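Local coordinates for protein FkbI (PDB 1R2J), which binds FAD and probably acts as an acyl-ACP dehydrogenase in the biosynthesis of the methoxymalonyl extender unit of the polyketide FK520, at residues S184-A189 with Y337-L342; W231-I236 with V306-A311. One frame throughout, in Å; residues are numbered along the deposited sequence.

Contact 1. Residues S184-A189 with Y337-L342; sequences SGCRAA and YRDAKL. With FAD (flavin-adenine dinucleotide), chain B.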
# COMPACT_ATOMS: atom_id res chain seq x y z
N SER A 184 -9.28 -6.95 -9.89
CA SER A 184 -8.66 -8.26 -10.09
C SER A 184 -7.96 -8.82 -8.86
O SER A 184 -8.00 -10.02 -8.61
CB SER A 184 -7.67 -8.21 -11.27
OG SER A 184 -6.59 -7.35 -10.98
N GLY A 185 -7.31 -7.95 -8.09
CA GLY A 185 -6.61 -8.39 -6.89
C GLY A 185 -6.83 -7.41 -5.75
O GLY A 185 -7.41 -6.34 -5.97
N CYS A 186 -6.38 -7.76 -4.54
CA CYS A 186 -6.58 -6.90 -3.38
C CYS A 186 -8.06 -6.47 -3.39
O CYS A 186 -8.41 -5.35 -3.03
CB CYS A 186 -5.66 -5.67 -3.46
SG CYS A 186 -3.90 -5.97 -3.06
N ARG A 187 -8.90 -7.41 -3.81
CA ARG A 187 -10.34 -7.20 -3.96
C ARG A 187 -11.15 -6.66 -2.79
O ARG A 187 -12.25 -6.16 -2.98
CB ARG A 187 -10.97 -8.50 -4.48
CG ARG A 187 -10.31 -9.00 -5.76
CD ARG A 187 -11.11 -10.11 -6.42
NE ARG A 187 -11.15 -11.33 -5.62
CZ ARG A 187 -11.71 -12.46 -6.03
NH1 ARG A 187 -12.28 -12.52 -7.23
NH2 ARG A 187 -11.69 -13.54 -5.25
N ALA A 188 -10.61 -6.75 -1.58
CA ALA A 188 -11.32 -6.24 -0.42
C ALA A 188 -10.72 -4.92 0.09
O ALA A 188 -11.07 -4.45 1.17
CB ALA A 188 -11.32 -7.28 0.70
N ALA A 189 -9.82 -4.34 -0.70
CA ALA A 189 -9.15 -3.10 -0.31
C ALA A 189 -9.98 -1.83 -0.47
O ALA A 189 -9.51 -0.74 -0.14
CB ALA A 189 -7.85 -2.96 -1.06
N TYR A 337 -1.04 -14.95 -5.92
CA TYR A 337 -0.81 -14.92 -7.35
C TYR A 337 -1.40 -13.65 -7.98
O TYR A 337 -0.71 -12.92 -8.71
CB TYR A 337 -1.39 -16.19 -7.98
CG TYR A 337 -1.09 -16.36 -9.45
CD1 TYR A 337 0.23 -16.43 -9.91
CD2 TYR A 337 -2.12 -16.46 -10.38
CE1 TYR A 337 0.51 -16.61 -11.27
CE2 TYR A 337 -1.85 -16.64 -11.74
CZ TYR A 337 -0.53 -16.71 -12.18
OH TYR A 337 -0.27 -16.87 -13.52
N ARG A 338 -2.68 -13.38 -7.69
CA ARG A 338 -3.35 -12.19 -8.22
C ARG A 338 -2.88 -10.90 -7.57
O ARG A 338 -2.73 -9.88 -8.25
CB ARG A 338 -4.88 -12.30 -8.03
CG ARG A 338 -5.59 -13.24 -9.01
CD ARG A 338 -7.11 -13.25 -8.79
NE ARG A 338 -7.49 -13.85 -7.51
CZ ARG A 338 -7.86 -13.17 -6.43
NH1 ARG A 338 -7.91 -11.84 -6.45
NH2 ARG A 338 -8.15 -13.82 -5.30
N ASP A 339 -2.64 -10.94 -6.26
CA ASP A 339 -2.21 -9.75 -5.53
C ASP A 339 -0.81 -9.29 -5.92
O ASP A 339 -0.59 -8.11 -6.11
CB ASP A 339 -2.26 -9.98 -4.01
CG ASP A 339 -3.67 -10.26 -3.49
OD1 ASP A 339 -4.65 -9.99 -4.22
OD2 ASP A 339 -3.79 -10.75 -2.35
N ALA A 340 0.12 -10.24 -6.03
CA ALA A 340 1.50 -9.92 -6.38
C ALA A 340 1.61 -9.31 -7.78
O ALA A 340 2.44 -8.43 -8.02
CB ALA A 340 2.38 -11.19 -6.28
N LYS A 341 0.78 -9.79 -8.70
CA LYS A 341 0.78 -9.27 -10.06
C LYS A 341 0.50 -7.76 -10.00
O LYS A 341 1.18 -6.97 -10.66
CB LYS A 341 -0.30 -9.98 -10.88
CG LYS A 341 -0.44 -9.49 -12.31
CD LYS A 341 0.83 -9.72 -13.11
CE LYS A 341 1.59 -8.42 -13.34
NZ LYS A 341 2.85 -8.66 -14.09
N LEU A 342 -0.48 -7.38 -9.19
CA LEU A 342 -0.85 -5.97 -9.04
C LEU A 342 0.29 -5.13 -8.44
O LEU A 342 0.49 -3.99 -8.83
CB LEU A 342 -2.13 -5.85 -8.20
CG LEU A 342 -3.41 -5.47 -8.95
CD1 LEU A 342 -3.45 -6.10 -10.34
CD2 LEU A 342 -4.63 -5.89 -8.13
PA FAD B . 0.08 3.27 -17.70
O1A FAD B . 0.63 4.03 -16.59
O2A FAD B . -1.12 3.44 -18.59
O5B FAD B . 0.40 1.77 -17.73
C5B FAD B . 1.48 1.69 -18.58
C4B FAD B . 2.11 0.36 -18.82
O4B FAD B . 3.13 1.00 -19.67
C3B FAD B . 2.80 -0.06 -17.57
O3B FAD B . 3.11 -1.41 -17.67
C2B FAD B . 3.99 0.77 -17.50
O2B FAD B . 5.15 0.33 -16.74
C1B FAD B . 4.36 1.04 -18.98
N9A FAD B . 4.94 2.34 -19.15
C8A FAD B . 4.37 3.64 -19.04
N7A FAD B . 5.20 4.62 -19.24
C5A FAD B . 6.40 4.00 -19.51
C6A FAD B . 7.68 4.49 -19.81
N6A FAD B . 7.95 5.80 -19.90
N1A FAD B . 8.69 3.57 -20.02
C2A FAD B . 8.45 2.24 -19.94
N3A FAD B . 7.21 1.66 -19.65
C4A FAD B . 6.25 2.69 -19.45
N1 FAD B . -3.36 5.20 -7.54
C2 FAD B . -3.46 6.19 -6.55
O2 FAD B . -3.27 7.39 -6.80
N3 FAD B . -3.80 5.81 -5.26
C4 FAD B . -4.06 4.48 -4.84
O4 FAD B . -4.37 4.26 -3.63
C4X FAD B . -3.98 3.53 -5.83
N5 FAD B . -4.27 2.16 -5.42
C5X FAD B . -4.22 1.16 -6.41
C6 FAD B . -4.52 -0.20 -6.11
C7 FAD B . -4.53 -1.25 -7.08
C7M FAD B . -4.86 -2.68 -6.66
C8 FAD B . -4.23 -0.91 -8.43
C8M FAD B . -4.24 -1.91 -9.57
C9 FAD B . -3.92 0.38 -8.77
C9A FAD B . -3.88 1.44 -7.79
N10 FAD B . -3.56 2.86 -8.11
C10 FAD B . -3.62 3.90 -7.17
C1' FAD B . -3.18 2.92 -9.45
C2' FAD B . -1.57 2.71 -9.63
O2' FAD B . -1.12 4.07 -9.36
C3' FAD B . -1.41 2.47 -11.03
O3' FAD B . -1.01 1.09 -11.22
C4' FAD B . -0.49 3.14 -12.08
O4' FAD B . -0.39 4.54 -12.16
C5' FAD B . -1.22 2.59 -13.21
O5' FAD B . -1.31 3.44 -14.32
P FAD B . -2.28 2.90 -15.51
O1P FAD B . -2.16 4.27 -15.37
O2P FAD B . -3.05 3.24 -16.81
O3P FAD B . -1.15 3.02 -16.68
O HOH W 1 -4.68 -9.34 -10.26
O HOH W 2 -7.42 -10.26 -4.07

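Contact 2. Residues W231-I236 with V306-A311; sequences WGCVGI and VAAERA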
# COMPACT_ATOMS: atom_id res chain seq x y z
N TRP A 231 7.43 -4.15 1.94
CA TRP A 231 7.28 -5.02 3.10
C TRP A 231 6.05 -5.89 2.92
O TRP A 231 6.02 -7.04 3.35
CB TRP A 231 7.14 -4.19 4.39
CG TRP A 231 8.45 -3.70 4.92
CD1 TRP A 231 8.90 -2.41 4.95
CD2 TRP A 231 9.49 -4.50 5.52
NE1 TRP A 231 10.15 -2.35 5.52
CE2 TRP A 231 10.54 -3.62 5.88
CE3 TRP A 231 9.64 -5.87 5.78
CZ2 TRP A 231 11.71 -4.06 6.49
CZ3 TRP A 231 10.81 -6.31 6.38
CH2 TRP A 231 11.83 -5.40 6.73
N GLY A 232 5.03 -5.35 2.26
CA GLY A 232 3.83 -6.12 2.02
C GLY A 232 4.18 -7.34 1.18
O GLY A 232 3.68 -8.45 1.42
N CYS A 233 5.05 -7.13 0.20
CA CYS A 233 5.47 -8.22 -0.69
C CYS A 233 6.30 -9.26 0.03
O CYS A 233 6.25 -10.44 -0.31
CB CYS A 233 6.23 -7.67 -1.89
SG CYS A 233 5.15 -6.67 -2.94
N VAL A 234 7.07 -8.83 1.02
CA VAL A 234 7.84 -9.77 1.81
C VAL A 234 6.81 -10.68 2.49
O VAL A 234 7.02 -11.88 2.62
CB VAL A 234 8.68 -9.06 2.90
CG1 VAL A 234 9.35 -10.10 3.81
CG2 VAL A 234 9.73 -8.18 2.26
N GLY A 235 5.68 -10.09 2.90
CA GLY A 235 4.63 -10.85 3.55
C GLY A 235 4.03 -11.89 2.61
O GLY A 235 3.80 -13.04 3.00
N ILE A 236 3.80 -11.48 1.37
CA ILE A 236 3.26 -12.39 0.37
C ILE A 236 4.22 -13.57 0.18
O ILE A 236 3.79 -14.73 0.10
CB ILE A 236 3.04 -11.66 -0.97
CG1 ILE A 236 2.00 -10.54 -0.77
CG2 ILE A 236 2.59 -12.66 -2.03
CD1 ILE A 236 1.72 -9.71 -2.02
N VAL A 306 12.26 -5.00 -6.34
CA VAL A 306 12.68 -6.38 -6.14
C VAL A 306 11.67 -7.23 -5.37
O VAL A 306 11.38 -8.35 -5.77
CB VAL A 306 14.03 -6.45 -5.39
CG1 VAL A 306 15.13 -5.85 -6.25
CG2 VAL A 306 13.94 -5.69 -4.10
N ALA A 307 11.13 -6.69 -4.28
CA ALA A 307 10.16 -7.44 -3.48
C ALA A 307 8.93 -7.77 -4.31
O ALA A 307 8.38 -8.86 -4.22
CB ALA A 307 9.77 -6.63 -2.24
N ALA A 308 8.51 -6.82 -5.15
CA ALA A 308 7.34 -7.03 -5.99
C ALA A 308 7.60 -8.09 -7.06
O ALA A 308 6.81 -9.03 -7.20
CB ALA A 308 6.91 -5.72 -6.63
N GLU A 309 8.69 -7.94 -7.81
CA GLU A 309 9.01 -8.91 -8.85
C GLU A 309 9.24 -10.30 -8.25
O GLU A 309 8.78 -11.29 -8.81
CB GLU A 309 10.24 -8.46 -9.67
CG GLU A 309 9.95 -7.29 -10.63
CD GLU A 309 10.85 -7.27 -11.87
OE1 GLU A 309 10.38 -6.80 -12.93
OE2 GLU A 309 12.01 -7.72 -11.80
N ARG A 310 9.94 -10.36 -7.13
CA ARG A 310 10.20 -11.64 -6.47
C ARG A 310 8.90 -12.23 -5.91
O ARG A 310 8.71 -13.45 -5.94
CB ARG A 310 11.22 -11.49 -5.34
CG ARG A 310 12.62 -11.01 -5.79
CD ARG A 310 13.17 -11.85 -6.96
NE ARG A 310 13.25 -13.28 -6.63
CZ ARG A 310 13.11 -14.25 -7.52
NH1 ARG A 310 12.88 -13.96 -8.80
NH2 ARG A 310 13.21 -15.52 -7.14
N ALA A 311 8.02 -11.38 -5.40
CA ALA A 311 6.75 -11.85 -4.86
C ALA A 311 5.86 -12.44 -5.97
O ALA A 311 5.21 -13.47 -5.77
CB ALA A 311 6.01 -10.71 -4.15

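Contact 1. Residues S184-A189 with Y337-L342
Gly185 brings the loop between strands 175-179 and 192-196 against helix 332-345, its CA 4.8 Å from the CA of Asp339. In the acyl-CoA dehydrogenase fold this is a junction between the beta-rich middle domain and the C-terminal helical domain, made here at the flavin end of the FAD site. Arg338 reaches over to the loop with NH1, which donates to Ser184 O at 2.8 Å with an N-H...O angle of 152°, the carbonyl oxygen lying close to the guanidinium plane. A bend at chi3 (-68°) places its NE, which joins Glu334 in a salt bridge. Over one face of this guanidinium, offset toward its rim, lies that of Arg187; the two chains cross at about a right angle, the planes 45° apart. Arg187 NE stands 3.4 Å from Arg338 NH1, a donor facing a donor, and the two like charges are probably offset by Asp20, which forms a salt bridge with each arginine. An alanine in place of Arg338 would probably leave Ser184 O without its donor, Glu334 without this mate, Asp20 with one arginine fewer and the Arg187 guanidinium without the one it lies against. Asp339 OD1 accepts hydrogen bonds from Cys186 N (2.8 Å, from above the carboxylate plane) and from a water that itself accepts from Arg187 N and Arg338 NH1. Ser184 OG shares another water with Arg338 O. Leu342 lies between loop and cofactor: CD1 sits 3.4 Å from Ser184 OG, while CD2 packs 3.4 Å from Gly185 N and 3.5 Å from the flavin methyl C7M.

Contact 2. Residues W231-I236 with V306-A311
Cys233 is the bump and the alanine-lined side of helix 297-322 the hollow. Helices 219-248 and 297-322 belong to the helical bundle of the C-terminal domain in the acyl-CoA dehydrogenase fold and run in nearly the same direction here; the axes of segments 231-236 and 306-311 approach to 8.2 Å, 23° apart. Small side chains allow that closeness. CB of Cys233 presses into the surface between Ala307 and Ala311, one helical turn apart: it lies 3.7 Å from Ala307 CB and 3.8 Å from Ala311 CB, and rests on the backbone at Ala307 O. The sulfur, anti to the carbonyl carbon (chi1 -66°), lies against Ala308, whose CA is 3.8 Å from SG; the methyl of Ala308 is a looser neighbour. The fit works in the other direction too, for Ala311 CB enters the shallow dip between Cys233 and Ile236. No hydrogen bond joins the two segments, which meet through apolar contacts and close fit. Helix 332-345 closes in from another direction, with Met343 on Cys233 and Ala336 on Ile236. At the Ile236 end the fit is slacker, CB of Ile236 standing 4.5 Å from Ala311 CB.

Helix 332-345 ties the two contacts together: it supplies residues 337-342 to contact 1 and also packs on helices 219-248 and 297-322 of contact 2. Their centres lie 13 Å apart, and they meet where Ala340 CB rests 3.7 Å from Ala311 O. Contact 1 reaches the cofactor itself, since Leu342 lines the FAD pocket and has its side chain about 4 Å from that of Ile345, an FAD-binding residue. Contact 2 stays a layer behind, with the Ile236 side chain about 11 Å from FAD and that of Ala308 about 9 Å from the Ile345 side chain. One helix thus faces the flavin and the bundle interior.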